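Local coordinates for reticulocyte-binding protein 2a (Plasmodium vivax, PDB 4Z8N), which probably helps the malaria parasite enter red blood cells, this chain being its largely alpha-helical erythrocyte-binding domain, at residues A[195-200]-A[294-298]; A[210-215]-A[276-281]. All coordinates share one frame. Residues are numbered along the deposited sequence.

Contact 1: residues A[195-200]-A[294-298]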
# COMPACT_ATOMS: atom_id res chain seq x y z
N ILE A 195 0.00 -6.92 37.87
CA ILE A 195 -1.07 -5.94 38.01
C ILE A 195 -2.40 -6.50 37.53
O ILE A 195 -2.46 -7.16 36.49
CB ILE A 195 -0.75 -4.64 37.23
CG1 ILE A 195 0.66 -4.14 37.57
CG2 ILE A 195 -1.78 -3.56 37.52
CD1 ILE A 195 0.85 -3.79 39.03
N ASP A 196 -3.46 -6.24 38.28
CA ASP A 196 -4.81 -6.63 37.86
C ASP A 196 -5.18 -5.90 36.57
O ASP A 196 -4.88 -4.72 36.41
CB ASP A 196 -5.82 -6.33 38.96
CG ASP A 196 -5.59 -7.17 40.21
OD1 ASP A 196 -5.63 -8.42 40.09
OD2 ASP A 196 -5.38 -6.59 41.29
N ASN A 197 -5.82 -6.62 35.66
CA ASN A 197 -6.15 -6.09 34.34
C ASN A 197 -7.07 -4.88 34.40
O ASN A 197 -7.97 -4.81 35.23
CB ASN A 197 -6.78 -7.18 33.48
CG ASN A 197 -6.87 -6.80 32.01
OD1 ASN A 197 -6.20 -5.86 31.56
ND2 ASN A 197 -7.68 -7.53 31.26
N ASN A 198 -6.82 -3.91 33.52
CA ASN A 198 -7.67 -2.72 33.41
C ASN A 198 -7.69 -2.22 31.97
O ASN A 198 -6.98 -2.75 31.12
CB ASN A 198 -7.19 -1.62 34.36
CG ASN A 198 -5.72 -1.29 34.19
OD1 ASN A 198 -5.32 -0.64 33.22
ND2 ASN A 198 -4.90 -1.73 35.14
N VAL A 199 -8.50 -1.20 31.70
CA VAL A 199 -8.66 -0.71 30.33
C VAL A 199 -7.39 -0.05 29.79
O VAL A 199 -7.14 -0.09 28.58
CB VAL A 199 -9.84 0.29 30.22
CG1 VAL A 199 -11.16 -0.43 30.43
CG2 VAL A 199 -9.68 1.43 31.22
N THR A 200 -6.59 0.54 30.67
CA THR A 200 -5.32 1.14 30.25
C THR A 200 -4.37 0.06 29.75
O THR A 200 -3.73 0.22 28.71
CB THR A 200 -4.66 1.92 31.40
OG1 THR A 200 -5.50 3.02 31.78
CG2 THR A 200 -3.30 2.47 30.96
N TYR A 294 -0.80 3.86 38.02
CA TYR A 294 -1.45 2.69 38.62
C TYR A 294 -0.45 1.88 39.43
O TYR A 294 -0.67 1.61 40.61
CB TYR A 294 -2.08 1.80 37.55
CG TYR A 294 -3.38 2.31 36.97
CD1 TYR A 294 -4.56 2.24 37.71
CD2 TYR A 294 -3.44 2.83 35.69
CE1 TYR A 294 -5.76 2.70 37.18
CE2 TYR A 294 -4.64 3.29 35.15
CZ TYR A 294 -5.79 3.22 35.91
OH TYR A 294 -6.98 3.68 35.38
N VAL A 295 0.65 1.49 38.79
CA VAL A 295 1.66 0.63 39.40
C VAL A 295 2.32 1.28 40.61
O VAL A 295 2.61 0.62 41.60
CB VAL A 295 2.75 0.24 38.38
CG1 VAL A 295 3.69 -0.80 38.97
CG2 VAL A 295 2.12 -0.27 37.09
N SER A 296 2.55 2.59 40.52
CA SER A 296 3.31 3.32 41.52
C SER A 296 2.72 3.24 42.93
O SER A 296 3.43 2.94 43.89
CB SER A 296 3.45 4.79 41.11
OG SER A 296 4.17 5.53 42.07
N GLU A 297 1.42 3.51 43.06
CA GLU A 297 0.83 3.58 44.38
C GLU A 297 0.25 2.25 44.88
O GLU A 297 -0.21 2.16 46.01
CB GLU A 297 -0.25 4.67 44.42
CG GLU A 297 0.33 6.08 44.35
CD GLU A 297 -0.74 7.15 44.43
OE1 GLU A 297 -1.94 6.81 44.34
OE2 GLU A 297 -0.37 8.33 44.61
N LYS A 298 0.29 1.22 44.03
CA LYS A 298 -0.03 -0.13 44.49
C LYS A 298 1.26 -0.85 44.91
O LYS A 298 1.51 -1.05 46.10
CB LYS A 298 -0.74 -0.96 43.41
CG LYS A 298 -1.15 -2.35 43.89
CD LYS A 298 -1.63 -3.23 42.74
CE LYS A 298 -2.10 -4.60 43.24
NZ LYS A 298 -3.36 -4.53 44.04
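Y294 lies near the C-terminal end of helix 246-297, and its CA-to-CB bond points toward the 195-200 connection. Its ring meets that connection obliquely through CE2, which lies 3.5 Å from T200 OG1 and 4.4 Å from N198 OD1. Both are contacts of a ring carbon with an oxygen whose strongest polar partner lies outside the segments: T200 OG1 is hydrogen-bonded to E88, and N198 OD1, at the N-cap of helix 199-237, accepts from I201 N. V295 supplies the apolar part. Its CG1 lies 4.1 Å from CD1 of I195, and the CA atoms of V295 and I195, 7.2 Å apart, set the register. At K298 the side chain, t through chi3 and p at chi4, reaches across toward the 195-200 segment, with CD 4.5 Å from I195 CD1 and NZ 4.0 Å from D196 OD2, a long salt bridge. The two segments together bury 300 Å², and no hydrogen bond joins them. The contact thus sets the turn between helices 168-194 and 199-237 beside the C-terminal end of this fragment. Its chemistry, one small apolar touch flanked by a stretched ion pair and an obliquely placed ring, implies a loose, largely solvent-exposed association.

Contact 2: residues A[210-215]-A[276-281]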
# COMPACT_ATOMS: atom_id res chain seq x y z
N GLU A 210 -1.82 -3.01 16.86
CA GLU A 210 -2.14 -2.35 15.60
C GLU A 210 -0.92 -1.60 15.07
O GLU A 210 -0.80 -1.40 13.87
CB GLU A 210 -3.36 -1.42 15.76
CG GLU A 210 -3.18 -0.22 16.67
CD GLU A 210 -4.43 0.66 16.70
OE1 GLU A 210 -5.21 0.65 15.72
OE2 GLU A 210 -4.65 1.36 17.71
N MET A 211 -0.00 -1.21 15.95
CA MET A 211 1.24 -0.60 15.49
C MET A 211 2.12 -1.64 14.80
O MET A 211 2.76 -1.34 13.79
CB MET A 211 2.00 0.06 16.64
CG MET A 211 1.42 1.41 17.03
SD MET A 211 2.37 2.27 18.30
CE MET A 211 3.82 2.76 17.36
N LEU A 212 2.12 -2.86 15.32
CA LEU A 212 2.83 -3.96 14.69
C LEU A 212 2.18 -4.33 13.35
O LEU A 212 2.87 -4.66 12.39
CB LEU A 212 2.88 -5.19 15.61
CG LEU A 212 3.83 -5.08 16.82
CD1 LEU A 212 3.65 -6.27 17.76
CD2 LEU A 212 5.28 -4.98 16.38
N ASP A 213 0.85 -4.25 13.30
CA ASP A 213 0.10 -4.52 12.07
C ASP A 213 0.41 -3.49 10.98
O ASP A 213 0.55 -3.84 9.81
CB ASP A 213 -1.40 -4.54 12.33
CG ASP A 213 -1.84 -5.78 13.09
OD1 ASP A 213 -1.16 -6.82 12.97
OD2 ASP A 213 -2.86 -5.70 13.80
N ILE A 214 0.49 -2.23 11.39
CA ILE A 214 0.87 -1.15 10.48
C ILE A 214 2.27 -1.39 9.93
O ILE A 214 2.53 -1.19 8.74
CB ILE A 214 0.80 0.22 11.18
CG1 ILE A 214 -0.65 0.59 11.50
CG2 ILE A 214 1.42 1.30 10.32
CD1 ILE A 214 -0.79 1.88 12.28
N ILE A 215 3.18 -1.82 10.80
CA ILE A 215 4.56 -2.12 10.38
C ILE A 215 4.58 -3.27 9.37
O ILE A 215 5.32 -3.21 8.38
CB ILE A 215 5.45 -2.44 11.59
CG1 ILE A 215 5.69 -1.18 12.42
CG2 ILE A 215 6.79 -3.03 11.15
CD1 ILE A 215 6.59 -1.38 13.61
N ALA A 276 1.18 7.69 10.52
CA ALA A 276 0.23 6.98 11.36
C ALA A 276 0.94 6.43 12.59
O ALA A 276 0.41 6.48 13.70
CB ALA A 276 -0.44 5.86 10.57
N LEU A 277 2.15 5.91 12.40
CA LEU A 277 2.94 5.38 13.51
C LEU A 277 3.26 6.46 14.54
O LEU A 277 3.25 6.19 15.74
CB LEU A 277 4.22 4.75 12.98
CG LEU A 277 4.03 3.45 12.21
CD1 LEU A 277 5.35 2.99 11.63
CD2 LEU A 277 3.43 2.39 13.12
N LYS A 278 3.55 7.67 14.06
CA LYS A 278 3.81 8.81 14.94
C LYS A 278 2.59 9.12 15.81
O LYS A 278 2.72 9.35 17.01
CB LYS A 278 4.19 10.04 14.11
CG LYS A 278 4.14 11.36 14.87
CD LYS A 278 5.13 11.38 16.03
CE LYS A 278 5.15 12.75 16.70
NZ LYS A 278 5.65 12.67 18.10
N GLU A 279 1.42 9.12 15.19
CA GLU A 279 0.17 9.37 15.91
C GLU A 279 -0.06 8.32 16.99
O GLU A 279 -0.37 8.65 18.13
CB GLU A 279 -1.02 9.40 14.94
CG GLU A 279 -2.36 9.57 15.63
CD GLU A 279 -3.45 8.72 15.01
OE1 GLU A 279 -3.53 8.66 13.77
OE2 GLU A 279 -4.23 8.10 15.77
N LYS A 280 0.09 7.05 16.62
CA LYS A 280 -0.13 5.95 17.54
C LYS A 280 0.94 5.92 18.62
O LYS A 280 0.66 5.63 19.78
CB LYS A 280 -0.16 4.61 16.80
CG LYS A 280 -1.12 4.53 15.63
CD LYS A 280 -2.57 4.66 16.04
CE LYS A 280 -3.49 4.33 14.88
NZ LYS A 280 -4.89 4.75 15.15
N GLY A 281 2.18 6.21 18.22
CA GLY A 281 3.31 6.24 19.14
C GLY A 281 3.13 7.25 20.25
O GLY A 281 3.38 6.95 21.42
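Segments 210-215 of helix 199-237 and 276-281 of helix 246-297 pack antiparallel, their axes 10.4 Å apart at 168°, as in a helical hairpin of this coiled-coil domain; M211 CA and L277 CA, 6.5 Å apart, are the nearest such pair. M211 starts sideways; chi1 m and chi2 t carry its chain across the interface, and chi3 p turns the CE methyl to the other backbone: CG lies 3.6 Å from K280 CB, and CE 3.8 Å from L277 O and 3.9 Å from N of G281, which has no side chain. I214 (m, t) points toward the partner, placing CG2 3.6 Å from L277 CD2 and CD1 4.3 Å from A276 CB. L277, also m, t, brings CD1 within 4.3 Å of I215 CG1. K280 (m, m, t, t) lays CG 4.3 Å from I214 CD1, while its NZ forms salt bridges with E85 and, at 3.5 Å, with OE2 of the adjacent E279. Without a hydrogen bond between the segments, the chemistry implies cohesion by apolar packing, the lysine contributing its aliphatic stem.

Overall arrangement
Contacts 1 and 2 sample the same antiparallel pair, helices 199-237 and 246-297, at two levels; their centres are 24 Å apart and their nearest atoms about 11 Å. Along the chain the order is 195-200, 210-215, 276-281, 294-298, so the segments of contact 2 fall between those of contact 1, as expected for a helical hairpin. Contact 2 is buried, 15 Å from the chain's centre, whereas contact 1 lies at the surface, 38 Å out on the same side. The pairing therefore runs from the interior to one tip of the elongated erythrocyte-binding domain, where the C-terminal end of this fragment meets the turn entering helix 199-237.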